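Local atomic coordinates of ALDH21) (Physcomitrella patens subsp. patens, PDB entry 5MZ5), a protein that oxidises succinic semialdehyde with NADP(+) as the cofactor, as a member of the aldehyde dehydrogenase family. Residues Ser444-Lys449 / Gly464-Asn469. Numbering follows the deposited sequence.
Sequences SGIFTK and GGVILN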
loop_
_atom_site.group_PDB
_atom_site.type_symbol
_atom_site.label_atom_id
_atom_site.label_comp_id
_atom_site.label_asym_id
_atom_site.label_seq_id
_atom_site.Cartn_x
_atom_site.Cartn_y
_atom_site.Cartn_z
ATOM N N SER A 444 25.334 -3.681 -7.880
ATOM C CA SER A 444 26.551 -2.889 -7.670
ATOM C C SER A 444 26.734 -2.708 -6.168
ATOM O O SER A 444 25.763 -2.778 -5.420
ATOM C CB SER A 444 26.415 -1.527 -8.334
ATOM O OG SER A 444 26.679 -1.618 -9.722
ATOM N N GLY A 445 27.973 -2.482 -5.752
ATOM C CA GLY A 445 28.337 -2.255 -4.366
ATOM C C GLY A 445 29.054 -0.928 -4.221
ATOM O O GLY A 445 29.705 -0.466 -5.160
ATOM N N ILE A 446 28.904 -0.288 -3.050
ATOM C CA ILE A 446 29.569 0.974 -2.720
ATOM C C ILE A 446 29.906 1.069 -1.215
ATOM O O ILE A 446 29.008 0.982 -0.374
ATOM C CB ILE A 446 28.809 2.253 -3.234
ATOM C CG1 ILE A 446 29.555 3.544 -2.789
ATOM C CG2 ILE A 446 27.318 2.274 -2.806
ATOM C CD1 ILE A 446 29.060 4.819 -3.290
ATOM N N PHE A 447 31.183 1.289 -0.894
ATOM C CA PHE A 447 31.624 1.534 0.489
ATOM C C PHE A 447 31.868 3.030 0.614
ATOM O O PHE A 447 32.734 3.572 -0.078
ATOM C CB PHE A 447 32.886 0.737 0.866
ATOM C CG PHE A 447 32.617 -0.710 1.179
ATOM C CD1 PHE A 447 32.575 -1.663 0.162
ATOM C CD2 PHE A 447 32.416 -1.128 2.493
ATOM C CE1 PHE A 447 32.341 -3.006 0.453
ATOM C CE2 PHE A 447 32.174 -2.474 2.783
ATOM C CZ PHE A 447 32.147 -3.404 1.761
ATOM N N THR A 448 31.067 3.701 1.460
ATOM C CA THR A 448 31.155 5.154 1.652
ATOM C C THR A 448 30.594 5.572 2.999
ATOM O O THR A 448 29.642 4.958 3.492
ATOM C CB THR A 448 30.473 5.933 0.471
ATOM O OG1 THR A 448 30.620 7.341 0.673
ATOM C CG2 THR A 448 28.982 5.623 0.322
ATOM N N LYS A 449 31.164 6.641 3.567
ATOM C CA LYS A 449 30.693 7.257 4.803
ATOM C C LYS A 449 29.942 8.551 4.441
ATOM O O LYS A 449 29.389 9.222 5.318
ATOM C CB LYS A 449 31.876 7.603 5.717
ATOM C CG LYS A 449 32.571 6.419 6.340
ATOM C CD LYS A 449 33.863 6.890 6.992
ATOM C CE LYS A 449 34.607 5.754 7.631
ATOM N NZ LYS A 449 35.885 6.201 8.257
ATOM N N GLY A 464 19.537 -3.223 -10.734
ATOM C CA GLY A 464 18.333 -3.520 -9.950
ATOM C C GLY A 464 18.541 -3.343 -8.442
ATOM O O GLY A 464 17.597 -3.075 -7.699
ATOM N N GLY A 465 19.779 -3.502 -7.977
ATOM C CA GLY A 465 20.116 -3.377 -6.566
ATOM C C GLY A 465 21.473 -2.760 -6.305
ATOM O O GLY A 465 22.474 -3.176 -6.895
ATOM N N VAL A 466 21.507 -1.750 -5.415
ATOM C CA VAL A 466 22.732 -1.070 -5.014
ATOM C C VAL A 466 23.011 -1.494 -3.573
ATOM O O VAL A 466 22.190 -1.266 -2.687
ATOM C CB VAL A 466 22.670 0.484 -5.181
ATOM C CG1 VAL A 466 23.959 1.159 -4.681
ATOM C CG2 VAL A 466 22.398 0.878 -6.626
ATOM N N ILE A 467 24.165 -2.111 -3.349
ATOM C CA ILE A 467 24.555 -2.537 -2.011
ATOM C C ILE A 467 25.420 -1.475 -1.377
ATOM O O ILE A 467 26.491 -1.159 -1.891
ATOM C CB ILE A 467 25.183 -3.952 -1.964
ATOM C CG1 ILE A 467 24.422 -4.943 -2.888
ATOM C CG2 ILE A 467 25.245 -4.445 -0.514
ATOM C CD1 ILE A 467 22.859 -5.191 -2.655
ATOM N N LEU A 468 24.923 -0.920 -0.248
ATOM C CA LEU A 468 25.578 0.126 0.504
ATOM C C LEU A 468 26.323 -0.446 1.715
ATOM O O LEU A 468 25.712 -1.029 2.618
ATOM C CB LEU A 468 24.540 1.208 0.907
ATOM C CG LEU A 468 25.038 2.446 1.689
ATOM C CD1 LEU A 468 26.261 3.144 0.993
ATOM C CD2 LEU A 468 23.889 3.435 1.891
ATOM N N ASN A 469 27.650 -0.285 1.698
ATOM C CA ASN A 469 28.616 -0.718 2.726
ATOM C C ASN A 469 28.652 -2.251 2.892
ATOM O O ASN A 469 28.745 -2.811 3.985
ATOM C CB ASN A 469 28.424 0.051 4.039
ATOM C CG ASN A 469 28.746 1.503 3.805
ATOM O OD1 ASN A 469 29.558 1.829 2.944
ATOM N ND2 ASN A 469 28.061 2.411 4.478
#
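N469 grips the backbone of T448 with both ends of its carboxamide, where the parallel pairing of 444-447 with 465-468 runs out. From CB outward, chi1 of -65° sets CG anti to the carbonyl carbon, and the amide leans onward to 444-449, N469 CG lying 3.6 Å from T448 O. N469 OD1 accepts from T448 N at 2.8 Å, the donor lying in the carbonyl plane. N469 ND2 gives a longer bond, 3.2 Å, to T448 O, near the amide plane. Two bonds fix the flip of the group. The main chain of N469 is held too: its N donates to I446 O at 2.8 Å, and its CA sits over the face of the F447 ring, 4.2 Å from the centroid. An alanine here would probably leave the N-H and C=O of T448 without these mates and the chain after F447 less firmly tied.

Behind this clamp the parallel ladder continues, with S444 O taking the N-H of I467 and I467 O that of I446. I446 CG2 packs 4.0 Å from both V466 CG1 and L468 CD1, and T448 CG2 touches the same CD1 at 3.7 Å. A454 and A457 of helix 451-460 cover this face. The arrangement is a beta-alpha-beta unit, strand 443-447, helix 451-460, strand 465-468, whose last strand pairs in parallel with one of a second subunit, carrying the sheet across the interface.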